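Local coordinates for protein dihydrophenazinedicarboxylate synthase (Burkholderia, PDB 4HMW) that uses FMN and molecular oxygen to carry out several oxidations in the terminal steps of phenazine antibiotic biosynthesis, at residues B[199-202]-B[207-210]; B[35-40]-B[102-107]. All coordinates share one frame; numbering follows the deposited sequence.

Contact 1: residues B[199-202]-B[207-210]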
ATOM      1  N   LEU B 199      12.177   1.392  13.124  1.00 14.12           N
ATOM      2  CA  LEU B 199      13.027   0.245  13.383  1.00 14.20           C
ATOM      3  C   LEU B 199      13.042  -0.627  12.157  1.00 13.91           C
ATOM      4  O   LEU B 199      12.011  -1.188  11.745  1.00 14.54           O
ATOM      5  CB  LEU B 199      12.466  -0.558  14.577  1.00 14.97           C
ATOM      6  CG  LEU B 199      13.259  -1.811  14.961  1.00 17.19           C
ATOM      7  CD1 LEU B 199      14.644  -1.473  15.519  1.00 18.58           C
ATOM      8  CD2 LEU B 199      12.452  -2.612  15.991  1.00 17.99           C
ATOM      9  N   ARG B 200      14.216  -0.766  11.576  1.00 15.09           N
ATOM     10  CA  ARG B 200      14.422  -1.593  10.394  1.00 16.94           C
ATOM     11  C   ARG B 200      15.107  -2.909  10.735  1.00 15.99           C
ATOM     12  O   ARG B 200      16.097  -2.920  11.450  1.00 17.51           O
ATOM     13  CB  ARG B 200      15.260  -0.834   9.354  1.00 15.34           C
ATOM     14  CG  ARG B 200      15.737  -1.721   8.213  1.00 16.75           C
ATOM     15  CD  ARG B 200      16.687  -1.017   7.258  1.00 22.93           C
ATOM     16  NE  ARG B 200      16.099   0.069   6.509  1.00 26.15           N
ATOM     17  CZ  ARG B 200      16.809   1.055   5.941  1.00 28.32           C
ATOM     18  NH1 ARG B 200      18.136   1.111   6.095  1.00 28.24           N
ATOM     19  NH2 ARG B 200      16.192   2.015   5.245  1.00 29.83           N
ATOM     20  N   TYR B 201      14.518  -4.006  10.264  1.00 14.88           N
ATOM     21  CA  TYR B 201      15.126  -5.338  10.291  1.00 13.23           C
ATOM     22  C   TYR B 201      15.583  -5.737   8.897  1.00 14.36           C
ATOM     23  O   TYR B 201      14.813  -5.642   7.943  1.00 14.69           O
ATOM     24  CB  TYR B 201      14.130  -6.402  10.689  1.00 16.42           C
ATOM     25  CG  TYR B 201      13.821  -6.526  12.172  1.00 17.52           C
ATOM     26  CD1 TYR B 201      12.947  -5.638  12.798  1.00 17.93           C
ATOM     27  CD2 TYR B 201      14.384  -7.546  12.942  1.00 18.38           C
ATOM     28  CE1 TYR B 201      12.637  -5.768  14.141  1.00 18.10           C
ATOM     29  CE2 TYR B 201      14.095  -7.673  14.291  1.00 17.67           C
ATOM     30  CZ  TYR B 201      13.210  -6.774  14.881  1.00 18.95           C
ATOM     31  OH  TYR B 201      12.867  -6.886  16.195  1.00 20.59           O
ATOM     32  N   GLU B 202      16.812  -6.222   8.783  1.00 18.17           N
ATOM     33  CA  GLU B 202      17.303  -6.740   7.499  1.00 20.88           C
ATOM     34  C   GLU B 202      17.913  -8.110   7.707  1.00 21.15           C
ATOM     35  O   GLU B 202      18.656  -8.307   8.655  1.00 21.26           O
ATOM     36  CB  GLU B 202      18.388  -5.836   6.902  1.00 25.56           C
ATOM     37  CG  GLU B 202      17.938  -4.483   6.404  1.00 30.99           C
ATOM     38  CD  GLU B 202      19.120  -3.546   6.055  1.00 36.10           C
ATOM     39  OE1 GLU B 202      19.803  -3.066   6.996  1.00 37.91           O
ATOM     40  OE2 GLU B 202      19.383  -3.311   4.835  1.00 36.94           O
ATOM     41  N   ASP B 207      20.520 -14.796  10.571  1.00 39.99           N
ATOM     42  CA  ASP B 207      20.140 -13.878  11.629  1.00 37.60           C
ATOM     43  C   ASP B 207      19.564 -12.602  11.048  1.00 31.59           C
ATOM     44  O   ASP B 207      19.432 -12.454   9.832  1.00 29.67           O
ATOM     45  CB  ASP B 207      21.354 -13.568  12.498  1.00 43.11           C
ATOM     46  CG  ASP B 207      22.002 -14.828  13.074  1.00 49.61           C
ATOM     47  OD1 ASP B 207      21.294 -15.607  13.770  1.00 51.82           O
ATOM     48  OD2 ASP B 207      23.213 -15.052  12.813  1.00 51.44           O
ATOM     49  N   TRP B 208      19.201 -11.689  11.934  1.00 27.50           N
ATOM     50  CA  TRP B 208      18.668 -10.396  11.519  1.00 25.08           C
ATOM     51  C   TRP B 208      19.519  -9.285  12.105  1.00 25.85           C
ATOM     52  O   TRP B 208      20.046  -9.427  13.198  1.00 26.51           O
ATOM     53  CB  TRP B 208      17.224 -10.206  11.978  1.00 22.35           C
ATOM     54  CG  TRP B 208      16.242 -11.114  11.310  1.00 20.70           C
ATOM     55  CD1 TRP B 208      15.910 -12.393  11.677  1.00 23.19           C
ATOM     56  CD2 TRP B 208      15.465 -10.817  10.141  1.00 21.26           C
ATOM     57  NE1 TRP B 208      14.976 -12.892  10.814  1.00 23.36           N
ATOM     58  CE2 TRP B 208      14.686 -11.953   9.858  1.00 21.34           C
ATOM     59  CE3 TRP B 208      15.345  -9.692   9.311  1.00 20.74           C
ATOM     60  CZ2 TRP B 208      13.783 -11.993   8.798  1.00 20.85           C
ATOM     61  CZ3 TRP B 208      14.456  -9.728   8.262  1.00 19.96           C
ATOM     62  CH2 TRP B 208      13.689 -10.879   8.006  1.00 17.93           C
ATOM     63  N   LYS B 209      19.671  -8.210  11.345  1.00 24.11           N
ATOM     64  CA  LYS B 209      20.311  -6.963  11.794  1.00 26.39           C
ATOM     65  C   LYS B 209      19.254  -5.864  11.934  1.00 23.13           C
ATOM     66  O   LYS B 209      18.392  -5.718  11.074  1.00 24.05           O
ATOM     67  CB  LYS B 209      21.325  -6.566  10.742  1.00 32.98           C
ATOM     68  CG  LYS B 209      22.029  -5.255  10.912  1.00 40.27           C
ATOM     69  CD  LYS B 209      22.964  -5.055   9.701  1.00 45.88           C
ATOM     70  CE  LYS B 209      22.168  -4.850   8.382  1.00 49.52           C
ATOM     71  NZ  LYS B 209      22.787  -5.440   7.155  1.00 50.76           N
ATOM     72  N   THR B 210      19.331  -5.087  13.012  1.00 21.51           N
ATOM     73  CA  THR B 210      18.432  -3.975  13.201  1.00 20.38           C
ATOM     74  C   THR B 210      19.141  -2.609  13.198  1.00 19.88           C
ATOM     75  O   THR B 210      20.307  -2.476  13.590  1.00 21.53           O
ATOM     76  CB  THR B 210      17.579  -4.093  14.493  1.00 21.16           C
ATOM     77  OG1 THR B 210      18.441  -4.128  15.636  1.00 24.59           O
ATOM     78  CG2 THR B 210      16.691  -5.339  14.494  1.00 21.81           C
TER
HETATM   79  O   HOH W   1      18.886  -2.951   9.614  1.00 23.58           O
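The ring of Tyr-201 carries the methyl group of Thr-210 on one of its faces: CG2 lies 3.6 Å from the ring centroid and 15° off the normal, a CH-pi contact displaced slightly toward the CD2-CE2 side. At the edge of the same ring, near its plane, stands CB of Trp-208. Thr-210 lies side by side with the tyrosine and points the same way; its CG2, set anti to its own carbonyl carbon, is the branch that reaches over the ring. The indole of Trp-208 crosses the tyrosine side chain at about a right angle, its CE3 packing 3.8 Å from CB of Tyr-201 and meeting the carbonyl carbon of Glu-202 obliquely at 3.4 Å. The polar ends of both aromatics turn to the N-terminal part of the chain, Tyr-201 OH to the carbonyl oxygen of Pro-27 and Trp-208 NE1, weakly, to Glu-29. On the other face of the sheet, Glu-202 and Lys-209 run alongside each other. A bend at chi3 (68°) brings CE of Lys-209 within 3.3 Å of Glu-202 OE1, and the turn about the last bond leaves NZ farther off, in a long salt bridge of 3.8 Å. A water lies within hydrogen-bonding distance of both Glu-202 OE1 and Lys-209 O. Between the two faces, Glu-202 N donates to Lys-209 O (2.8 Å) and Lys-209 N to Glu-202 O (2.9 Å). Glu-202/Lys-209 is thus a hydrogen-bonded pair and Tyr-201/Thr-210 a non-hydrogen-bonded one, the alternation of an antiparallel beta hairpin, here formed by strands 197-204 and 207-212 in the C-terminal dimerisation region.

Contact 2: residues B[35-40]-B[102-107]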
ATOM      1  N   LYS B  35       3.564  -9.910  15.162  1.00 15.00           N
ATOM      2  CA  LYS B  35       2.444 -10.492  15.883  1.00 14.88           C
ATOM      3  C   LYS B  35       2.038  -9.676  17.095  1.00 16.33           C
ATOM      4  O   LYS B  35       0.840  -9.574  17.411  1.00 18.58           O
ATOM      5  CB  LYS B  35       2.728 -11.932  16.274  1.00 16.89           C
ATOM      6  CG  LYS B  35       2.833 -12.884  15.088  1.00 18.46           C
ATOM      7  CD  LYS B  35       3.026 -14.344  15.565  1.00 24.14           C
ATOM      8  CE  LYS B  35       3.142 -15.252  14.378  1.00 28.69           C
ATOM      9  NZ  LYS B  35       3.649 -16.579  14.760  1.00 33.53           N
ATOM     10  N   ARG B  36       3.024  -9.116  17.794  1.00 14.96           N
ATOM     11  CA  ARG B  36       2.708  -8.319  18.980  1.00 15.84           C
ATOM     12  C   ARG B  36       1.923  -7.088  18.565  1.00 16.77           C
ATOM     13  O   ARG B  36       0.924  -6.731  19.188  1.00 15.69           O
ATOM     14  CB  ARG B  36       3.982  -7.886  19.705  1.00 19.00           C
ATOM     15  CG  ARG B  36       4.638  -8.952  20.554  1.00 23.71           C
ATOM     16  CD  ARG B  36       5.816  -8.357  21.346  1.00 26.48           C
ATOM     17  NE  ARG B  36       6.734  -9.411  21.749  1.00 28.80           N
ATOM     18  CZ  ARG B  36       7.963  -9.204  22.195  1.00 31.48           C
ATOM     19  NH1 ARG B  36       8.418  -7.967  22.308  1.00 28.99           N
ATOM     20  NH2 ARG B  36       8.732 -10.247  22.529  1.00 35.39           N
ATOM     21  N   TRP B  37       2.383  -6.431  17.486  1.00 14.97           N
ATOM     22  CA  TRP B  37       1.729  -5.259  16.994  1.00 14.39           C
ATOM     23  C   TRP B  37       0.302  -5.544  16.538  1.00 13.72           C
ATOM     24  O   TRP B  37      -0.600  -4.732  16.806  1.00 14.66           O
ATOM     25  CB  TRP B  37       2.549  -4.538  15.894  1.00 12.74           C
ATOM     26  CG  TRP B  37       3.590  -3.624  16.427  1.00 12.10           C
ATOM     27  CD1 TRP B  37       4.209  -3.697  17.640  1.00 14.02           C
ATOM     28  CD2 TRP B  37       4.127  -2.452  15.775  1.00 12.88           C
ATOM     29  NE1 TRP B  37       5.066  -2.632  17.801  1.00 16.54           N
ATOM     30  CE2 TRP B  37       5.048  -1.858  16.672  1.00 14.10           C
ATOM     31  CE3 TRP B  37       3.892  -1.851  14.554  1.00 11.51           C
ATOM     32  CZ2 TRP B  37       5.739  -0.673  16.368  1.00 13.08           C
ATOM     33  CZ3 TRP B  37       4.596  -0.696  14.231  1.00 12.55           C
ATOM     34  CH2 TRP B  37       5.507  -0.114  15.140  1.00 11.93           C
ATOM     35  N   LEU B  38       0.094  -6.668  15.856  1.00 14.50           N
ATOM     36  CA  LEU B  38      -1.247  -7.024  15.405  1.00 15.11           C
ATOM     37  C   LEU B  38      -2.174  -7.293  16.601  1.00 14.64           C
ATOM     38  O   LEU B  38      -3.363  -6.952  16.579  1.00 16.53           O
ATOM     39  CB  LEU B  38      -1.233  -8.267  14.495  1.00 15.11           C
ATOM     40  CG  LEU B  38      -0.866  -7.890  13.062  1.00 17.33           C
ATOM     41  CD1 LEU B  38      -0.294  -9.038  12.324  1.00 19.98           C
ATOM     42  CD2 LEU B  38      -2.103  -7.381  12.322  1.00 18.78           C
ATOM     43  N   ALA B  39      -1.625  -7.882  17.647  1.00 14.61           N
ATOM     44  CA  ALA B  39      -2.465  -8.183  18.826  1.00 16.20           C
ATOM     45  C   ALA B  39      -2.831  -6.863  19.515  1.00 16.64           C
ATOM     46  O   ALA B  39      -3.979  -6.679  19.962  1.00 18.20           O
ATOM     47  CB  ALA B  39      -1.756  -9.086  19.740  1.00 19.45           C
ATOM     48  N   THR B  40      -1.889  -5.922  19.561  1.00 16.86           N
ATOM     49  CA  THR B  40      -2.186  -4.649  20.208  1.00 15.23           C
ATOM     50  C   THR B  40      -3.189  -3.860  19.357  1.00 16.34           C
ATOM     51  O   THR B  40      -4.054  -3.131  19.888  1.00 18.26           O
ATOM     52  CB  THR B  40      -0.907  -3.839  20.440  1.00 17.27           C
ATOM     53  OG1 THR B  40      -0.063  -4.560  21.341  1.00 19.75           O
ATOM     54  CG2 THR B  40      -1.213  -2.473  21.002  1.00 16.91           C
ATOM     55  N   LEU B 102       1.209  -2.405   5.899  1.00 10.60           N
ATOM     56  CA  LEU B 102       0.064  -2.217   6.818  1.00 10.81           C
ATOM     57  C   LEU B 102       0.129  -0.813   7.362  1.00 12.52           C
ATOM     58  O   LEU B 102       1.219  -0.311   7.649  1.00 12.87           O
ATOM     59  CB  LEU B 102       0.154  -3.193   7.998  1.00 12.84           C
ATOM     60  CG  LEU B 102       0.109  -4.677   7.687  1.00 13.07           C
ATOM     61  CD1 LEU B 102       0.375  -5.583   8.923  1.00 15.73           C
ATOM     62  CD2 LEU B 102      -1.237  -4.996   7.060  1.00 16.23           C
ATOM     63  N   TYR B 103      -1.024  -0.166   7.502  1.00 11.10           N
ATOM     64  CA  TYR B 103      -1.060   1.173   8.064  1.00 11.08           C
ATOM     65  C   TYR B 103      -2.313   1.320   8.858  1.00 11.11           C
ATOM     66  O   TYR B 103      -3.424   1.151   8.330  1.00 12.17           O
ATOM     67  CB  TYR B 103      -0.968   2.299   7.002  1.00 13.26           C
ATOM     68  CG  TYR B 103      -1.224   3.678   7.583  1.00 14.31           C
ATOM     69  CD1 TYR B 103      -0.549   4.081   8.728  1.00 13.18           C
ATOM     70  CD2 TYR B 103      -2.087   4.597   6.958  1.00 15.04           C
ATOM     71  CE1 TYR B 103      -0.768   5.337   9.286  1.00 16.76           C
ATOM     72  CE2 TYR B 103      -2.315   5.869   7.506  1.00 14.51           C
ATOM     73  CZ  TYR B 103      -1.655   6.222   8.670  1.00 16.73           C
ATOM     74  OH  TYR B 103      -1.881   7.446   9.244  1.00 17.10           O
ATOM     75  N   TRP B 104      -2.120   1.659  10.125  1.00 13.00           N
ATOM     76  CA  TRP B 104      -3.205   1.773  11.102  1.00 12.39           C
ATOM     77  C   TRP B 104      -3.354   3.223  11.554  1.00 11.43           C
ATOM     78  O   TRP B 104      -2.576   3.713  12.365  1.00 13.13           O
ATOM     79  CB  TRP B 104      -2.905   0.876  12.290  1.00 13.26           C
ATOM     80  CG  TRP B 104      -2.670  -0.553  11.920  1.00 13.52           C
ATOM     81  CD1 TRP B 104      -3.188  -1.239  10.851  1.00 13.16           C
ATOM     82  CD2 TRP B 104      -1.828  -1.483  12.623  1.00 12.20           C
ATOM     83  NE1 TRP B 104      -2.721  -2.546  10.852  1.00 13.18           N
ATOM     84  CE2 TRP B 104      -1.879  -2.719  11.926  1.00 14.28           C
ATOM     85  CE3 TRP B 104      -1.016  -1.380  13.752  1.00 13.48           C
ATOM     86  CZ2 TRP B 104      -1.166  -3.836  12.343  1.00 13.89           C
ATOM     87  CZ3 TRP B 104      -0.307  -2.497  14.175  1.00 13.37           C
ATOM     88  CH2 TRP B 104      -0.355  -3.703  13.448  1.00 12.27           C
ATOM     89  N   ARG B 105      -4.369   3.895  11.025  1.00 13.03           N
ATOM     90  CA  ARG B 105      -4.571   5.307  11.303  1.00 13.20           C
ATOM     91  C   ARG B 105      -4.786   5.544  12.798  1.00 14.98           C
ATOM     92  O   ARG B 105      -4.361   6.584  13.346  1.00 16.23           O
ATOM     93  CB  ARG B 105      -5.796   5.825  10.520  1.00 15.95           C
ATOM     94  CG  ARG B 105      -5.563   5.907   9.034  1.00 16.06           C
ATOM     95  CD  ARG B 105      -6.864   5.711   8.235  1.00 13.87           C
ATOM     96  NE  ARG B 105      -6.767   6.111   6.827  1.00 15.40           N
ATOM     97  CZ  ARG B 105      -6.268   5.331   5.877  1.00 13.84           C
ATOM     98  NH1 ARG B 105      -5.815   4.126   6.180  1.00 13.62           N
ATOM     99  NH2 ARG B 105      -6.252   5.738   4.619  1.00 16.10           N
ATOM    100  N   GLU B 106      -5.431   4.593  13.462  1.00 15.67           N
ATOM    101  CA  GLU B 106      -5.836   4.786  14.863  1.00 16.13           C
ATOM    102  C   GLU B 106      -4.655   4.862  15.823  1.00 16.14           C
ATOM    103  O   GLU B 106      -4.736   5.547  16.824  1.00 18.41           O
ATOM    104  CB  GLU B 106      -6.786   3.666  15.328  1.00 18.81           C
ATOM    105  CG  GLU B 106      -8.128   3.636  14.633  1.00 20.80           C
ATOM    106  CD  GLU B 106      -8.158   2.730  13.398  1.00 21.58           C
ATOM    107  OE1 GLU B 106      -7.088   2.487  12.774  1.00 19.76           O
ATOM    108  OE2 GLU B 106      -9.280   2.253  13.060  1.00 22.60           O
ATOM    109  N   THR B 107      -3.559   4.166  15.510  1.00 15.39           N
ATOM    110  CA  THR B 107      -2.387   4.147  16.357  1.00 16.63           C
ATOM    111  C   THR B 107      -1.158   4.794  15.748  1.00 16.05           C
ATOM    112  O   THR B 107      -0.105   4.807  16.371  1.00 17.84           O
ATOM    113  CB  THR B 107      -1.990   2.720  16.698  1.00 16.75           C
ATOM    114  OG1 THR B 107      -1.690   2.036  15.478  1.00 16.05           O
ATOM    115  CG2 THR B 107      -3.137   1.974  17.419  1.00 17.72           C
TER
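Trp-104 meets helix 30-43 with the far end of its indole, where the six-membered ring reaches the backbone of Trp-37 and the side chain of Leu-38. CZ3 comes 3.5 Å from the carbonyl oxygen of Trp-37, an oblique approach, while CB of Trp-37 sits in the indole plane at the edge, 3.9 Å from CH2. Leu-38 crosses the tryptophan at about a right angle and lays CD2 3.7 Å from CZ2, again obliquely. Its CB points neither at the strand nor away from it; with CG anti to the carbonyl carbon (chi1 -82°), the branched end comes closer to the indole. This is helix-on-sheet packing within the FMN-binding fold of the pyridoxamine 5'-phosphate oxidase family: the helix rests on the antiparallel sheet, with Gln-109 and Ile-111 of the adjoining strand touching both tryptophans. The indole of Trp-37 is itself met edge-to-face by Phe-20 and Phe-187, and NE1 of Trp-104 is hydrogen-bonded to the carbonyl oxygen of Pro-49. The contact with 102-107 is confined to one side of the helix. Ala-39 points away from the strand, and the exposed Arg-36 forms a salt bridge with Glu-22. Across the strand from Trp-104, the neighbouring Tyr-103 touches FMN and hydrogen-bonds through OH to Glu-48 of the second subunit.

Contact 2 is a buried, largely apolar junction, whereas contact 1 is only partly buried and combines an aromatic face with a charged one. They also differ in the elements they join: two neighbouring strands linked by a short turn in contact 1, and a helix and a strand far apart in sequence in contact 2. Backbone hydrogen bonds set the register of the hairpin; in contact 2 helix and strand meet by van der Waals packing of side chains and of one helix carbonyl. Both reach the same antiparallel sheet, with centres about 19 Å apart and nearest atoms about 7 Å apart, so they do not touch. Helix 30-43 nevertheless serves both, since its Pro-30 and Leu-33 pack against residues of 199-202.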